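Local coordinates for protein gluconate kinase (Lactobacillus acidophilus, PDB 3GBT) that probably phosphorylates gluconate at the expense of ATP, as a member of the FGGY family of carbohydrate kinases, at residues A73-S78 with M435-Q440; T166-T171 with K212-I217; L182-L187 with C282-K287. All coordinates share one frame; numbering follows the deposited sequence.

Contact 1: residues A73-S78 with M435-Q440; sequences AISWSS and MFLARQ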
ATOM      1  N   ALA A  73       7.696 -22.897  -6.307  1.00 36.61           N
ATOM      2  CA  ALA A  73       8.193 -21.655  -5.727  1.00 34.39           C
ATOM      3  C   ALA A  73       7.224 -21.076  -4.709  1.00 34.50           C
ATOM      4  O   ALA A  73       6.014 -21.294  -4.776  1.00 33.74           O
ATOM      5  CB  ALA A  73       8.472 -20.632  -6.819  1.00 35.05           C
ATOM      6  N   ILE A  74       7.781 -20.332  -3.763  1.00 35.90           N
ATOM      7  CA  ILE A  74       7.009 -19.552  -2.820  1.00 31.14           C
ATOM      8  C   ILE A  74       7.422 -18.104  -3.041  1.00 35.13           C
ATOM      9  O   ILE A  74       8.605 -17.774  -2.922  1.00 32.83           O
ATOM     10  CB  ILE A  74       7.330 -19.967  -1.383  1.00 32.61           C
ATOM     11  CG1 ILE A  74       7.144 -21.478  -1.228  1.00 34.95           C
ATOM     12  CG2 ILE A  74       6.467 -19.198  -0.382  1.00 27.94           C
ATOM     13  CD1 ILE A  74       7.347 -21.982   0.182  1.00 32.26           C
ATOM     14  N   SER A  75       6.456 -17.250  -3.385  1.00 33.69           N
ATOM     15  CA  SER A  75       6.746 -15.849  -3.683  1.00 31.20           C
ATOM     16  C   SER A  75       6.087 -14.891  -2.694  1.00 32.84           C
ATOM     17  O   SER A  75       5.134 -15.251  -2.008  1.00 32.66           O
ATOM     18  CB  SER A  75       6.343 -15.501  -5.105  1.00 28.83           C
ATOM     19  OG  SER A  75       6.806 -14.211  -5.436  1.00 31.36           O
ATOM     20  N   TRP A  76       6.588 -13.661  -2.631  1.00 32.57           N
ATOM     21  CA  TRP A  76       6.275 -12.812  -1.489  1.00 32.27           C
ATOM     22  C   TRP A  76       5.795 -11.424  -1.820  1.00 31.14           C
ATOM     23  O   TRP A  76       6.442 -10.670  -2.550  1.00 31.69           O
ATOM     24  CB  TRP A  76       7.482 -12.723  -0.554  1.00 30.75           C
ATOM     25  CG  TRP A  76       7.887 -14.064  -0.048  1.00 34.63           C
ATOM     26  CD1 TRP A  76       8.809 -14.896  -0.593  1.00 32.60           C
ATOM     27  CD2 TRP A  76       7.350 -14.747   1.091  1.00 36.72           C
ATOM     28  NE1 TRP A  76       8.895 -16.049   0.140  1.00 34.82           N
ATOM     29  CE2 TRP A  76       8.009 -15.985   1.179  1.00 33.93           C
ATOM     30  CE3 TRP A  76       6.382 -14.427   2.048  1.00 36.04           C
ATOM     31  CZ2 TRP A  76       7.736 -16.905   2.188  1.00 35.51           C
ATOM     32  CZ3 TRP A  76       6.113 -15.347   3.051  1.00 35.67           C
ATOM     33  CH2 TRP A  76       6.787 -16.567   3.112  1.00 37.78           C
ATOM     34  N   SER A  77       4.648 -11.090  -1.252  1.00 33.50           N
ATOM     35  CA  SER A  77       4.148  -9.728  -1.271  1.00 34.65           C
ATOM     36  C   SER A  77       4.076  -9.318   0.180  1.00 34.45           C
ATOM     37  O   SER A  77       3.662 -10.106   1.023  1.00 34.93           O
ATOM     38  CB  SER A  77       2.763  -9.673  -1.894  1.00 31.91           C
ATOM     39  OG  SER A  77       2.250  -8.367  -1.825  1.00 32.10           O
ATOM     40  N   SER A  78       4.489  -8.098   0.483  1.00 31.37           N
ATOM     41  CA  SER A  78       4.633  -7.711   1.871  1.00 35.57           C
ATOM     42  C   SER A  78       4.287  -6.259   2.141  1.00 35.18           C
ATOM     43  O   SER A  78       4.533  -5.380   1.316  1.00 33.25           O
ATOM     44  CB  SER A  78       6.063  -7.985   2.356  1.00 36.76           C
ATOM     45  OG  SER A  78       6.295  -7.382   3.625  1.00 37.19           O
HETATM   46  N   MSE A 435       2.820 -14.447  -7.553  1.00 31.87           N
HETATM   47  CA  MSE A 435       2.786 -15.702  -8.255  1.00 31.24           C
HETATM   48  C   MSE A 435       3.391 -15.458  -9.634  1.00 33.48           C
HETATM   49  O   MSE A 435       4.125 -16.291 -10.172  1.00 33.21           O
HETATM   50  CB  MSE A 435       1.332 -16.177  -8.346  1.00 29.99           C
HETATM   51  CG  MSE A 435       1.114 -17.399  -9.199  1.00 27.98           C
HETATM   52 SE   MSE A 435       0.874 -16.925 -11.071  1.00 47.43          SE
HETATM   53  CE  MSE A 435      -0.951 -16.216 -10.964  1.00 38.94           C
ATOM     54  N   PHE A 436       3.108 -14.290 -10.195  1.00 29.64           N
ATOM     55  CA  PHE A 436       3.620 -13.978 -11.520  1.00 32.93           C
ATOM     56  C   PHE A 436       5.146 -13.846 -11.521  1.00 32.92           C
ATOM     57  O   PHE A 436       5.810 -14.300 -12.455  1.00 31.09           O
ATOM     58  CB  PHE A 436       2.966 -12.722 -12.084  1.00 28.22           C
ATOM     59  CG  PHE A 436       3.467 -12.347 -13.447  1.00 30.30           C
ATOM     60  CD1 PHE A 436       3.063 -13.057 -14.565  1.00 30.68           C
ATOM     61  CD2 PHE A 436       4.351 -11.291 -13.608  1.00 29.34           C
ATOM     62  CE1 PHE A 436       3.521 -12.719 -15.821  1.00 29.88           C
ATOM     63  CE2 PHE A 436       4.817 -10.946 -14.859  1.00 30.69           C
ATOM     64  CZ  PHE A 436       4.396 -11.660 -15.969  1.00 32.21           C
ATOM     65  N   LEU A 437       5.685 -13.223 -10.475  1.00 29.51           N
ATOM     66  CA  LEU A 437       7.122 -13.090 -10.294  1.00 28.23           C
ATOM     67  C   LEU A 437       7.786 -14.459 -10.347  1.00 33.92           C
ATOM     68  O   LEU A 437       8.835 -14.627 -10.961  1.00 32.43           O
ATOM     69  CB  LEU A 437       7.414 -12.461  -8.941  1.00 27.79           C
ATOM     70  CG  LEU A 437       7.830 -10.991  -8.911  1.00 31.64           C
ATOM     71  CD1 LEU A 437       7.178 -10.208 -10.031  1.00 28.14           C
ATOM     72  CD2 LEU A 437       7.540 -10.387  -7.534  1.00 27.83           C
ATOM     73  N   ALA A 438       7.167 -15.426  -9.678  1.00 32.97           N
ATOM     74  CA  ALA A 438       7.645 -16.794  -9.673  1.00 31.37           C
ATOM     75  C   ALA A 438       7.673 -17.339 -11.099  1.00 35.26           C
ATOM     76  O   ALA A 438       8.668 -17.924 -11.517  1.00 35.44           O
ATOM     77  CB  ALA A 438       6.756 -17.651  -8.789  1.00 31.51           C
ATOM     78  N   ARG A 439       6.586 -17.136 -11.843  1.00 32.37           N
ATOM     79  CA  ARG A 439       6.514 -17.578 -13.230  1.00 33.70           C
ATOM     80  C   ARG A 439       7.647 -16.965 -14.044  1.00 34.39           C
ATOM     81  O   ARG A 439       8.153 -17.574 -14.980  1.00 35.92           O
ATOM     82  CB  ARG A 439       5.181 -17.177 -13.855  1.00 33.90           C
ATOM     83  CG  ARG A 439       3.999 -17.327 -12.932  1.00 35.56           C
ATOM     84  CD  ARG A 439       3.081 -18.407 -13.420  1.00 36.88           C
ATOM     85  NE  ARG A 439       2.905 -18.311 -14.862  1.00 35.68           N
ATOM     86  CZ  ARG A 439       2.648 -19.358 -15.637  1.00 38.31           C
ATOM     87  NH1 ARG A 439       2.540 -20.562 -15.096  1.00 36.11           N
ATOM     88  NH2 ARG A 439       2.510 -19.204 -16.945  1.00 40.10           N
ATOM     89  N   GLN A 440       8.039 -15.749 -13.702  1.00 32.11           N
ATOM     90  CA  GLN A 440       9.161 -15.135 -14.396  1.00 34.40           C
ATOM     91  C   GLN A 440      10.452 -15.835 -14.002  1.00 32.79           C
ATOM     92  O   GLN A 440      11.225 -16.252 -14.853  1.00 35.36           O
ATOM     93  CB  GLN A 440       9.238 -13.637 -14.100  1.00 29.88           C
ATOM     94  CG  GLN A 440       8.246 -12.824 -14.921  1.00 35.30           C
ATOM     95  CD  GLN A 440       8.361 -11.342 -14.680  1.00 31.46           C
ATOM     96  OE1 GLN A 440       8.362 -10.892 -13.541  1.00 34.80           O
ATOM     97  NE2 GLN A 440       8.461 -10.573 -15.752  1.00 31.00           N
TER
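The hydroxyl OG of S75 sits 4.0 Å from CB of L437, brushing that side chain while its hydrogen bond goes to the carbonyl oxygen of A434, which lies on the same helix just before M435. CB of S75 points towards the helix, and with OG anti to the backbone N (chi1 -171°) the hydroxyl comes to the A434 oxygen. CB of S75 itself comes no nearer the helix backbone than 4.4 Å, at N of M435.

Two methyl groups complete the contact. CB of A73 meets CB of A438 at 4.0 Å, and CB of S75 comes within 4.3 Å of that same A438 CB. A438 therefore fits against two residues on one side of strand 70-78, and it also touches I6 and I234 on the strands that flank this one. Such small groups let the strand and helix segments approach to 7.4 Å between axes, at an angle of 134°.

Helix 429-441, from the C-terminal family region, is thus laid against a sheet of the N-terminal region, within the actin-like ATPase fold. The contact is buried and mostly apolar, its one polar side-chain group, the S75 hydroxyl, being satisfied by the A434 carbonyl of the helix.

Contact 2: residues T166-T171 with K212-I217; sequences TGKLVT and KVIFPI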
ATOM      1  N   THR A 166      16.217 -19.277   5.114  1.00 51.75           N
ATOM      2  CA  THR A 166      17.216 -19.284   4.065  1.00 48.19           C
ATOM      3  C   THR A 166      18.610 -18.928   4.575  1.00 49.26           C
ATOM      4  O   THR A 166      19.620 -19.304   3.979  1.00 49.31           O
ATOM      5  CB  THR A 166      16.785 -18.281   2.978  1.00 46.67           C
ATOM      6  OG1 THR A 166      15.964 -18.948   2.011  1.00 46.68           O
ATOM      7  CG2 THR A 166      17.974 -17.679   2.292  1.00 51.40           C
ATOM      8  N   GLY A 167      18.660 -18.198   5.683  1.00 48.24           N
ATOM      9  CA  GLY A 167      19.915 -17.705   6.205  1.00 47.53           C
ATOM     10  C   GLY A 167      20.485 -16.591   5.346  1.00 50.03           C
ATOM     11  O   GLY A 167      21.641 -16.207   5.509  1.00 53.01           O
ATOM     12  N   LYS A 168      19.677 -16.065   4.429  1.00 49.60           N
ATOM     13  CA  LYS A 168      20.112 -14.938   3.600  1.00 49.73           C
ATOM     14  C   LYS A 168      19.360 -13.640   3.905  1.00 45.97           C
ATOM     15  O   LYS A 168      18.154 -13.643   4.157  1.00 46.91           O
ATOM     16  CB  LYS A 168      20.044 -15.294   2.111  1.00 49.35           C
ATOM     17  CG  LYS A 168      20.988 -16.434   1.737  1.00 51.77           C
ATOM     18  CD  LYS A 168      20.785 -16.918   0.313  1.00 52.60           C
ATOM     19  CE  LYS A 168      21.631 -18.159   0.030  1.00 55.28           C
ATOM     20  NZ  LYS A 168      21.043 -19.392   0.640  1.00 57.86           N
ATOM     21  N   LEU A 169      20.096 -12.535   3.915  1.00 45.06           N
ATOM     22  CA  LEU A 169      19.509 -11.224   4.149  1.00 43.62           C
ATOM     23  C   LEU A 169      19.403 -10.447   2.848  1.00 43.55           C
ATOM     24  O   LEU A 169      20.355  -9.779   2.438  1.00 44.79           O
ATOM     25  CB  LEU A 169      20.341 -10.421   5.138  1.00 42.31           C
ATOM     26  CG  LEU A 169      19.930 -10.473   6.606  1.00 47.87           C
ATOM     27  CD1 LEU A 169      20.161  -9.107   7.223  1.00 48.39           C
ATOM     28  CD2 LEU A 169      18.478 -10.862   6.740  1.00 48.23           C
ATOM     29  N   VAL A 170      18.247 -10.534   2.200  1.00 38.44           N
ATOM     30  CA  VAL A 170      18.044  -9.854   0.935  1.00 37.94           C
ATOM     31  C   VAL A 170      16.745  -9.069   0.940  1.00 40.52           C
ATOM     32  O   VAL A 170      15.739  -9.506   1.502  1.00 41.02           O
ATOM     33  CB  VAL A 170      18.003 -10.840  -0.245  1.00 36.63           C
ATOM     34  CG1 VAL A 170      18.309 -10.113  -1.538  1.00 34.14           C
ATOM     35  CG2 VAL A 170      18.998 -11.963  -0.029  1.00 41.82           C
ATOM     36  N   THR A 171      16.773  -7.901   0.315  1.00 37.74           N
ATOM     37  CA  THR A 171      15.560  -7.143   0.093  1.00 36.85           C
ATOM     38  C   THR A 171      15.506  -6.837  -1.384  1.00 38.12           C
ATOM     39  O   THR A 171      16.532  -6.879  -2.065  1.00 40.43           O
ATOM     40  CB  THR A 171      15.560  -5.838   0.883  1.00 35.14           C
ATOM     41  OG1 THR A 171      14.254  -5.273   0.835  1.00 35.97           O
ATOM     42  CG2 THR A 171      16.551  -4.848   0.290  1.00 36.17           C
ATOM     43  N   LYS A 212      14.554 -12.449  -8.014  1.00 37.17           N
ATOM     44  CA  LYS A 212      15.706 -13.241  -7.618  1.00 38.43           C
ATOM     45  C   LYS A 212      15.272 -14.498  -6.896  1.00 39.56           C
ATOM     46  O   LYS A 212      14.368 -14.474  -6.060  1.00 36.22           O
ATOM     47  CB  LYS A 212      16.702 -12.464  -6.758  1.00 38.64           C
ATOM     48  CG  LYS A 212      17.888 -13.343  -6.355  1.00 41.59           C
ATOM     49  CD  LYS A 212      19.214 -12.604  -6.378  1.00 46.99           C
ATOM     50  CE  LYS A 212      20.376 -13.583  -6.515  1.00 55.04           C
ATOM     51  NZ  LYS A 212      21.703 -12.910  -6.676  1.00 62.31           N
ATOM     52  N   VAL A 213      15.918 -15.605  -7.242  1.00 42.62           N
ATOM     53  CA  VAL A 213      15.689 -16.859  -6.555  1.00 39.34           C
ATOM     54  C   VAL A 213      16.611 -16.930  -5.348  1.00 42.13           C
ATOM     55  O   VAL A 213      17.814 -16.694  -5.456  1.00 42.93           O
ATOM     56  CB  VAL A 213      15.952 -18.050  -7.472  1.00 38.86           C
ATOM     57  CG1 VAL A 213      15.798 -19.351  -6.697  1.00 42.22           C
ATOM     58  CG2 VAL A 213      15.009 -18.009  -8.664  1.00 38.26           C
ATOM     59  N   ILE A 214      16.037 -17.230  -4.193  1.00 42.28           N
ATOM     60  CA  ILE A 214      16.821 -17.392  -2.980  1.00 44.79           C
ATOM     61  C   ILE A 214      16.804 -18.866  -2.577  1.00 49.34           C
ATOM     62  O   ILE A 214      15.760 -19.424  -2.228  1.00 46.31           O
ATOM     63  CB  ILE A 214      16.310 -16.480  -1.841  1.00 43.13           C
ATOM     64  CG1 ILE A 214      16.829 -15.056  -2.027  1.00 39.62           C
ATOM     65  CG2 ILE A 214      16.768 -16.986  -0.510  1.00 48.21           C
ATOM     66  CD1 ILE A 214      15.910 -14.183  -2.839  1.00 39.17           C
ATOM     67  N   PHE A 215      17.976 -19.489  -2.654  1.00 55.63           N
ATOM     68  CA  PHE A 215      18.113 -20.938  -2.551  1.00 57.67           C
ATOM     69  C   PHE A 215      19.393 -21.221  -1.770  1.00 60.07           C
ATOM     70  O   PHE A 215      20.394 -20.523  -1.949  1.00 60.76           O
ATOM     71  CB  PHE A 215      18.205 -21.531  -3.964  1.00 56.43           C
ATOM     72  CG  PHE A 215      17.772 -22.976  -4.068  1.00 59.68           C
ATOM     73  CD1 PHE A 215      16.429 -23.318  -4.043  1.00 54.46           C
ATOM     74  CD2 PHE A 215      18.713 -23.988  -4.237  1.00 61.32           C
ATOM     75  CE1 PHE A 215      16.028 -24.644  -4.157  1.00 53.64           C
ATOM     76  CE2 PHE A 215      18.321 -25.316  -4.351  1.00 56.66           C
ATOM     77  CZ  PHE A 215      16.975 -25.642  -4.311  1.00 56.97           C
ATOM     78  N   PRO A 216      19.369 -22.248  -0.903  1.00 63.02           N
ATOM     79  CA  PRO A 216      18.208 -23.115  -0.707  1.00 58.40           C
ATOM     80  C   PRO A 216      17.482 -22.768   0.582  1.00 54.63           C
ATOM     81  O   PRO A 216      17.970 -21.964   1.386  1.00 50.79           O
ATOM     82  CB  PRO A 216      18.844 -24.511  -0.542  1.00 55.42           C
ATOM     83  CG  PRO A 216      20.359 -24.266  -0.387  1.00 53.22           C
ATOM     84  CD  PRO A 216      20.541 -22.786  -0.196  1.00 59.80           C
ATOM     85  N   ILE A 217      16.327 -23.399   0.768  1.00 51.77           N
ATOM     86  CA  ILE A 217      15.586 -23.337   2.016  1.00 51.68           C
ATOM     87  C   ILE A 217      16.170 -24.319   3.038  1.00 53.12           C
ATOM     88  O   ILE A 217      16.356 -25.503   2.744  1.00 53.03           O
ATOM     89  CB  ILE A 217      14.099 -23.668   1.782  1.00 50.16           C
ATOM     90  CG1 ILE A 217      13.461 -22.610   0.880  1.00 49.93           C
ATOM     91  CG2 ILE A 217      13.356 -23.762   3.104  1.00 51.33           C
ATOM     92  CD1 ILE A 217      12.128 -23.026   0.281  1.00 46.07           C
TER
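The polar link between the segments is the hydrogen bond from NZ of K168 to the carbonyl oxygen of F215, 2.9 Å long. The ammonium comes from well above the carbonyl plane, at a C=O...N angle of 106°, so it meets the oxygen from the side rather than head-on. K168 runs extended as far as CE and then bends at its last torsion (chi4 76°), which brings NZ over that oxygen and within 3.5 Å of CD of P216.

Apolar contacts gather around I214. The lysine chain and I214 pass each other in opposite directions, with K168 CD 4.1 Å from I214 CG2. On another branch, I214 CG1 lies 4.3 Å from CG2 of V170. T166 crosses I214 at about a right angle, though the modelled approach of their methyl groups is too short to be trusted. L235 and I162 also touch I214, joining it to the neighbouring strand and to helix 157-166.

Backbone shape sets the frame. G167, at positive phi, turns the chain away from helix 157-166, while a cis peptide bond precedes P216, whose CB lies 3.7 Å above one face of the F215 ring.

The contact ties the chain leaving helix 157-166 to strand 213-214, at the edge of the N-terminal sheet. Chemically it is mixed: an aliphatic patch centred on I214 is bordered by one charged donor on a backbone carbonyl, while the hydroxyl of T166 is buried without a partner in the model.

Contact 3: residues L182-L187 with C282-K287; sequences LNLKTL and CYPADK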
ATOM      1  N   LEU A 182      16.802   4.490   0.068  1.00 39.05           N
ATOM      2  CA  LEU A 182      17.201   4.143  -1.292  1.00 38.69           C
ATOM      3  C   LEU A 182      17.214   5.371  -2.203  1.00 41.03           C
ATOM      4  O   LEU A 182      16.197   6.048  -2.363  1.00 41.38           O
ATOM      5  CB  LEU A 182      16.274   3.076  -1.868  1.00 35.43           C
ATOM      6  CG  LEU A 182      16.743   2.487  -3.201  1.00 39.13           C
ATOM      7  CD1 LEU A 182      17.863   1.498  -2.949  1.00 36.58           C
ATOM      8  CD2 LEU A 182      15.601   1.824  -3.964  1.00 33.50           C
ATOM      9  N   ASN A 183      18.372   5.661  -2.791  1.00 42.04           N
ATOM     10  CA  ASN A 183      18.500   6.763  -3.739  1.00 39.60           C
ATOM     11  C   ASN A 183      17.698   6.487  -5.009  1.00 38.08           C
ATOM     12  O   ASN A 183      17.765   5.392  -5.552  1.00 40.37           O
ATOM     13  CB  ASN A 183      19.974   6.984  -4.093  1.00 39.81           C
ATOM     14  CG  ASN A 183      20.222   8.311  -4.797  1.00 39.50           C
ATOM     15  OD1 ASN A 183      20.399   9.342  -4.155  1.00 40.10           O
ATOM     16  ND2 ASN A 183      20.250   8.283  -6.122  1.00 41.79           N
ATOM     17  N   LEU A 184      16.952   7.479  -5.487  1.00 37.31           N
ATOM     18  CA  LEU A 184      16.157   7.332  -6.705  1.00 36.56           C
ATOM     19  C   LEU A 184      17.027   7.183  -7.946  1.00 37.93           C
ATOM     20  O   LEU A 184      16.697   6.441  -8.867  1.00 39.09           O
ATOM     21  CB  LEU A 184      15.244   8.545  -6.891  1.00 38.50           C
ATOM     22  CG  LEU A 184      13.760   8.503  -6.510  1.00 39.49           C
ATOM     23  CD1 LEU A 184      13.448   7.432  -5.455  1.00 35.92           C
ATOM     24  CD2 LEU A 184      13.301   9.888  -6.056  1.00 34.50           C
ATOM     25  N   LYS A 185      18.132   7.911  -7.987  1.00 40.12           N
ATOM     26  CA  LYS A 185      18.963   7.910  -9.181  1.00 39.70           C
ATOM     27  C   LYS A 185      19.815   6.656  -9.281  1.00 41.28           C
ATOM     28  O   LYS A 185      19.878   6.033 -10.334  1.00 43.57           O
ATOM     29  CB  LYS A 185      19.860   9.143  -9.236  1.00 41.38           C
ATOM     30  CG  LYS A 185      20.723   9.167 -10.485  1.00 46.65           C
ATOM     31  CD  LYS A 185      21.759  10.266 -10.434  1.00 48.18           C
ATOM     32  CE  LYS A 185      22.588  10.288 -11.702  1.00 45.69           C
ATOM     33  NZ  LYS A 185      23.564  11.409 -11.657  1.00 49.48           N
ATOM     34  N   THR A 186      20.471   6.293  -8.182  1.00 40.86           N
ATOM     35  CA  THR A 186      21.395   5.162  -8.188  1.00 42.80           C
ATOM     36  C   THR A 186      20.707   3.818  -7.938  1.00 43.79           C
ATOM     37  O   THR A 186      21.192   2.774  -8.381  1.00 45.09           O
ATOM     38  CB  THR A 186      22.516   5.346  -7.154  1.00 41.53           C
ATOM     39  OG1 THR A 186      21.968   5.276  -5.830  1.00 44.12           O
ATOM     40  CG2 THR A 186      23.192   6.689  -7.350  1.00 44.54           C
ATOM     41  N   LEU A 187      19.581   3.854  -7.236  1.00 40.19           N
ATOM     42  CA  LEU A 187      18.870   2.644  -6.839  1.00 38.46           C
ATOM     43  C   LEU A 187      19.705   1.806  -5.874  1.00 42.05           C
ATOM     44  O   LEU A 187      19.521   0.592  -5.759  1.00 41.96           O
ATOM     45  CB  LEU A 187      18.426   1.825  -8.054  1.00 37.18           C
ATOM     46  CG  LEU A 187      17.437   2.531  -8.989  1.00 39.81           C
ATOM     47  CD1 LEU A 187      16.797   1.541  -9.938  1.00 36.45           C
ATOM     48  CD2 LEU A 187      16.365   3.265  -8.201  1.00 33.88           C
ATOM     49  N   CYS A 282       7.405   8.210  -4.566  1.00 31.08           N
ATOM     50  CA  CYS A 282       8.032   7.650  -5.756  1.00 31.65           C
ATOM     51  C   CYS A 282       8.902   6.482  -5.330  1.00 32.56           C
ATOM     52  O   CYS A 282      10.036   6.672  -4.893  1.00 35.12           O
ATOM     53  CB  CYS A 282       8.887   8.688  -6.480  1.00 34.14           C
ATOM     54  SG  CYS A 282       9.705   8.026  -7.970  1.00 30.94           S
ATOM     55  N   TYR A 283       8.360   5.275  -5.429  1.00 31.01           N
ATOM     56  CA  TYR A 283       9.098   4.080  -5.039  1.00 33.46           C
ATOM     57  C   TYR A 283       9.603   3.350  -6.285  1.00 31.83           C
ATOM     58  O   TYR A 283       8.807   2.824  -7.057  1.00 30.10           O
ATOM     59  CB  TYR A 283       8.210   3.133  -4.230  1.00 29.89           C
ATOM     60  CG  TYR A 283       7.636   3.712  -2.956  1.00 32.67           C
ATOM     61  CD1 TYR A 283       8.296   4.717  -2.259  1.00 32.51           C
ATOM     62  CD2 TYR A 283       6.442   3.221  -2.430  1.00 30.07           C
ATOM     63  CE1 TYR A 283       7.770   5.233  -1.079  1.00 33.82           C
ATOM     64  CE2 TYR A 283       5.912   3.724  -1.257  1.00 31.57           C
ATOM     65  CZ  TYR A 283       6.577   4.730  -0.582  1.00 34.67           C
ATOM     66  OH  TYR A 283       6.038   5.230   0.589  1.00 36.22           O
ATOM     67  N   PRO A 284      10.925   3.335  -6.495  1.00 31.25           N
ATOM     68  CA  PRO A 284      11.470   2.605  -7.649  1.00 33.28           C
ATOM     69  C   PRO A 284      11.179   1.109  -7.583  1.00 29.31           C
ATOM     70  O   PRO A 284      11.175   0.531  -6.498  1.00 28.87           O
ATOM     71  CB  PRO A 284      12.975   2.854  -7.536  1.00 32.84           C
ATOM     72  CG  PRO A 284      13.083   4.158  -6.815  1.00 34.43           C
ATOM     73  CD  PRO A 284      11.956   4.135  -5.812  1.00 31.58           C
ATOM     74  N   ALA A 285      10.896   0.506  -8.733  1.00 30.18           N
ATOM     75  CA  ALA A 285      10.869  -0.949  -8.856  1.00 33.69           C
ATOM     76  C   ALA A 285      12.179  -1.410  -9.506  1.00 34.15           C
ATOM     77  O   ALA A 285      12.827  -2.330  -9.015  1.00 33.62           O
ATOM     78  CB  ALA A 285       9.669  -1.411  -9.672  1.00 29.06           C
ATOM     79  N   ASP A 286      12.539  -0.771 -10.619  1.00 34.30           N
ATOM     80  CA  ASP A 286      13.853  -0.922 -11.244  1.00 35.25           C
ATOM     81  C   ASP A 286      14.206   0.378 -11.971  1.00 39.00           C
ATOM     82  O   ASP A 286      13.585   1.415 -11.724  1.00 40.15           O
ATOM     83  CB  ASP A 286      13.888  -2.118 -12.195  1.00 30.46           C
ATOM     84  CG  ASP A 286      12.781  -2.076 -13.225  1.00 39.11           C
ATOM     85  OD1 ASP A 286      12.787  -1.169 -14.095  1.00 37.44           O
ATOM     86  OD2 ASP A 286      11.897  -2.961 -13.164  1.00 41.46           O
ATOM     87  N   LYS A 287      15.187   0.341 -12.865  1.00 38.64           N
ATOM     88  CA  LYS A 287      15.679   1.580 -13.482  1.00 41.77           C
ATOM     89  C   LYS A 287      14.664   2.231 -14.410  1.00 39.89           C
ATOM     90  O   LYS A 287      14.724   3.434 -14.656  1.00 42.42           O
ATOM     91  CB  LYS A 287      16.997   1.348 -14.239  1.00 41.16           C
ATOM     92  CG  LYS A 287      18.226   1.252 -13.347  1.00 43.50           C
ATOM     93  CD  LYS A 287      18.536   2.567 -12.640  1.00 40.53           C
ATOM     94  CE  LYS A 287      18.802   3.686 -13.627  1.00 40.92           C
ATOM     95  NZ  LYS A 287      19.328   4.898 -12.922  1.00 45.14           N
TER
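L187 meets P284, D286 and K287 through CG and its two methyls. CB points towards 282-287. CG, set opposite the carbonyl carbon (chi1 -62°), lies 3.8 Å from CD of K287. Beyond it the branches part: CD1 approaches the backbone carbon C of D286 at 3.5 Å and lies 3.4 Å from CD of K287, whereas CD2 reaches CB of P284, also at 3.5 Å.

The proline is touched by a second leucine. CD1 of L184 stands 3.6 Å from CG of P284, the two side chains crossing at about a right angle, and the same methyl lies 3.5 Å from the carbonyl oxygen of C282. K287, bent at two torsions, curls past L187 and donates from NZ to the carbonyl oxygen of K185 at 2.9 Å, almost straight in line with the C=O bond (164°).

An alanine in place of L187, lacking CG and both methyls, would probably leave a gap against P284 and the K287 chain freer to swing.

The loop 182-187 of the N-terminal region is so joined to the edge strand 281-284 of the C-terminal sheet and the corner after it. Leucine and proline packing inside, with a lysine-to-carbonyl bond at the rim, makes this seam between the N- and C-terminal family regions chiefly apolar.

Overall arrangement
From the N terminus, strand 70-78 supplies the first half of contact 1, whose partner comes only with helix 429-441, so that this contact closes the longest loop and encloses both others. Within it, 166-171 opens contact 2 and 182-187 opens contact 3 before either is closed. Contact 2 closes at 212-217 and contact 3 at 282-287, so these two cross. Contacts 1 and 2, with centres about 13 Å apart, reach the same six-stranded N-terminal sheet, at an inner strand and at its edge. Contacts 1 and 3 both bridge the N- and C-terminal family regions, whereas contact 2 stays within the N-terminal one.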